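Fumarylacetoacetate hydrolase (Burkholderia xenovorans, PDB 5TI1) hydrolyses fumarylacetoacetate to fumarate and acetoacetate, the last step of phenylalanine and tyrosine breakdown, with the help of a bound divalent metal ion. Local coordinates at the interface of chains A and B. Numbering follows the deposited sequence. Chains: chain A/B, Fumarylacetoacetate hydrolase.

The interface of chains A and B. Residues chain A 189, 191-192, 277-278, 281-282; chain B 187, 239, 360, 363-365.
The ring of A:Phe277 stands on its tip against B:His360: its CZ lies 3.5 Å above the imidazole plane, over the ring centre, and the two side chains cross at about a right angle. A:Arg189 reaches the same histidine from another direction, its guanidinium turned 67° from the imidazole, with B:His360 CE1 over one guanidinium face but displaced toward the rim.

The thiol of B:Cys365 is the other focus. With SG anti to the backbone N (chi1 -175°), the sulfur enters between A:Arg189 and A:Thr281, 3.5 Å from the guanidinium NE of the first and 3.7 Å from CB of the second. The arginine chain, bent at chi2 (79°), runs past the sulfur, and its NE is bound to the hydroxyl OG of A:Ser191 (2.9 Å), a second-shell contact that should limit rotation of the guanidinium.

B:Asn187 meets the methyl CG2 of A:Thr281 tip to tip through OD1 and sets its ND2 at the edge of the A:Phe277 ring. That amide nitrogen also shares water 1 with A:Arg189 NH1. Water 2 is held from chain B by the backbone N atoms of B:Ser363 and B:Cys365 and by the carbonyl O of B:His360 (2.6 Å), with a longer contact to the amide OD1 of A:Asn278 (3.3 Å). It thus mediates between A:Asn278 OD1 and B:His360 O, two acceptors 3.2 Å apart that cannot bond directly as modelled. Farther along, B:Leu239 CD1 packs on CB of A:Ser192, whose OG is tied to the carbonyl O of A:Thr281.

The patch belongs to a two-fold symmetric interface and recurs with the chains exchanged. It joins 3-10 helix 190-192 and helix 278-281 of chain A to strand 185-188 and the end of helix 353-362, with the loop that follows it, of chain B; the centre of the patch lies about 19 Å from the predicted proton acceptor A:His160.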
loop_
_atom_site.group_PDB
_atom_site.type_symbol
_atom_site.label_atom_id
_atom_site.label_comp_id
_atom_site.label_asym_id
_atom_site.label_seq_id
_atom_site.Cartn_x
_atom_site.Cartn_y
_atom_site.Cartn_z
ATOM N N ARG A 189 2.634 4.863 0.623
ATOM C CA ARG A 189 2.090 4.680 -0.715
ATOM C C ARG A 189 3.149 4.022 -1.596
ATOM O O ARG A 189 4.126 4.670 -1.991
ATOM C CB ARG A 189 1.651 6.022 -1.298
ATOM C CG ARG A 189 1.049 5.939 -2.692
ATOM C CD ARG A 189 -0.416 5.475 -2.648
ATOM N NE ARG A 189 -0.945 5.316 -3.997
ATOM C CZ ARG A 189 -2.104 4.739 -4.300
ATOM N NH1 ARG A 189 -2.893 4.241 -3.348
ATOM N NH2 ARG A 189 -2.461 4.638 -5.568
ATOM N N SER A 191 2.965 3.115 -4.696
ATOM C CA SER A 191 2.958 3.486 -6.113
ATOM C C SER A 191 3.894 4.648 -6.426
ATOM O O SER A 191 4.350 4.768 -7.567
ATOM C CB SER A 191 1.538 3.843 -6.578
ATOM O OG SER A 191 1.107 5.059 -5.985
ATOM N N SER A 192 4.157 5.537 -5.465
ATOM C CA SER A 192 4.970 6.719 -5.731
ATOM C C SER A 192 6.406 6.564 -5.239
ATOM O O SER A 192 7.113 7.568 -5.061
ATOM C CB SER A 192 4.331 7.957 -5.106
ATOM O OG SER A 192 3.957 7.708 -3.753
ATOM N N PHE A 277 -0.792 11.888 4.798
ATOM C CA PHE A 277 -1.381 11.309 3.603
ATOM C C PHE A 277 -0.842 12.022 2.365
ATOM O O PHE A 277 0.233 11.665 1.866
ATOM C CB PHE A 277 -2.912 11.375 3.699
ATOM C CG PHE A 277 -3.618 10.681 2.577
ATOM C CD1 PHE A 277 -3.241 9.403 2.192
ATOM C CD2 PHE A 277 -4.661 11.305 1.902
ATOM C CE1 PHE A 277 -3.900 8.749 1.156
ATOM C CE2 PHE A 277 -5.315 10.665 0.858
ATOM C CZ PHE A 277 -4.933 9.387 0.483
ATOM N N ASN A 278 -1.555 13.042 1.876
ATOM C CA ASN A 278 -1.095 13.751 0.677
ATOM C C ASN A 278 0.299 14.345 0.862
ATOM O O ASN A 278 1.045 14.476 -0.111
ATOM C CB ASN A 278 -2.084 14.845 0.289
ATOM C CG ASN A 278 -3.266 14.312 -0.527
ATOM O OD1 ASN A 278 -3.190 13.250 -1.138
ATOM N ND2 ASN A 278 -4.356 15.066 -0.546
ATOM N N THR A 281 2.664 11.082 -0.038
ATOM C CA THR A 281 2.467 10.137 -1.127
ATOM C C THR A 281 2.840 10.710 -2.484
ATOM O O THR A 281 2.759 9.985 -3.486
ATOM C CB THR A 281 1.002 9.661 -1.150
ATOM O OG1 THR A 281 0.135 10.782 -1.395
ATOM C CG2 THR A 281 0.614 8.995 0.203
ATOM N N PHE A 282 3.252 11.978 -2.559
ATOM C CA PHE A 282 3.551 12.534 -3.873
ATOM C C PHE A 282 4.864 12.002 -4.425
ATOM O O PHE A 282 5.043 11.995 -5.649
ATOM C CB PHE A 282 3.538 14.070 -3.840
ATOM C CG PHE A 282 4.602 14.687 -2.970
ATOM C CD1 PHE A 282 4.376 14.899 -1.616
ATOM C CD2 PHE A 282 5.821 15.090 -3.516
ATOM C CE1 PHE A 282 5.363 15.467 -0.812
ATOM C CE2 PHE A 282 6.802 15.669 -2.724
ATOM C CZ PHE A 282 6.577 15.862 -1.375
ATOM N N ASN B 187 -3.445 5.748 3.864
ATOM C CA ASN B 187 -3.089 4.511 3.167
ATOM C C ASN B 187 -3.452 3.312 4.035
ATOM O O ASN B 187 -3.115 3.272 5.221
ATOM C CB ASN B 187 -1.596 4.440 2.854
ATOM C CG ASN B 187 -1.115 5.590 2.025
ATOM O OD1 ASN B 187 -0.335 6.400 2.496
ATOM N ND2 ASN B 187 -1.576 5.672 0.788
ATOM N N LEU B 239 2.253 10.006 -12.030
ATOM C CA LEU B 239 2.751 10.674 -10.837
ATOM C C LEU B 239 2.974 12.156 -11.125
ATOM O O LEU B 239 3.579 12.518 -12.140
ATOM C CB LEU B 239 4.048 10.009 -10.375
ATOM C CG LEU B 239 4.632 10.410 -9.030
ATOM C CD1 LEU B 239 3.672 10.111 -7.904
ATOM C CD2 LEU B 239 5.942 9.670 -8.829
ATOM N N HIS B 360 -7.318 12.613 -3.397
ATOM C CA HIS B 360 -6.232 11.630 -3.366
ATOM C C HIS B 360 -5.064 12.045 -4.261
ATOM O O HIS B 360 -3.897 11.843 -3.908
ATOM C CB HIS B 360 -6.750 10.255 -3.795
ATOM C CG HIS B 360 -5.914 9.108 -3.308
ATOM N ND1 HIS B 360 -4.549 9.198 -3.127
ATOM C CD2 HIS B 360 -6.256 7.844 -2.953
ATOM C CE1 HIS B 360 -4.088 8.039 -2.688
ATOM N NE2 HIS B 360 -5.102 7.200 -2.577
ATOM N N SER B 363 -2.259 16.429 -4.814
ATOM C CA SER B 363 -0.870 16.736 -4.522
ATOM C C SER B 363 0.099 15.979 -5.421
ATOM O O SER B 363 1.316 16.147 -5.277
ATOM C CB SER B 363 -0.570 16.442 -3.046
ATOM O OG SER B 363 -1.151 17.446 -2.218
ATOM N N GLY B 364 -0.407 15.172 -6.353
ATOM C CA GLY B 364 0.424 14.497 -7.328
ATOM C C GLY B 364 0.528 12.991 -7.165
ATOM O O GLY B 364 1.214 12.353 -7.973
ATOM N N CYS B 365 -0.113 12.399 -6.153
ATOM C CA CYS B 365 -0.057 10.953 -5.989
ATOM C C CYS B 365 -0.650 10.272 -7.214
ATOM O O CYS B 365 -1.638 10.742 -7.786
ATOM C CB CYS B 365 -0.804 10.524 -4.717
ATOM S SG CYS B 365 -0.673 8.752 -4.333
HETATM O O HOH W 1 -2.779 3.892 -0.408
HETATM O O HOH W 2 -1.988 13.585 -4.139
#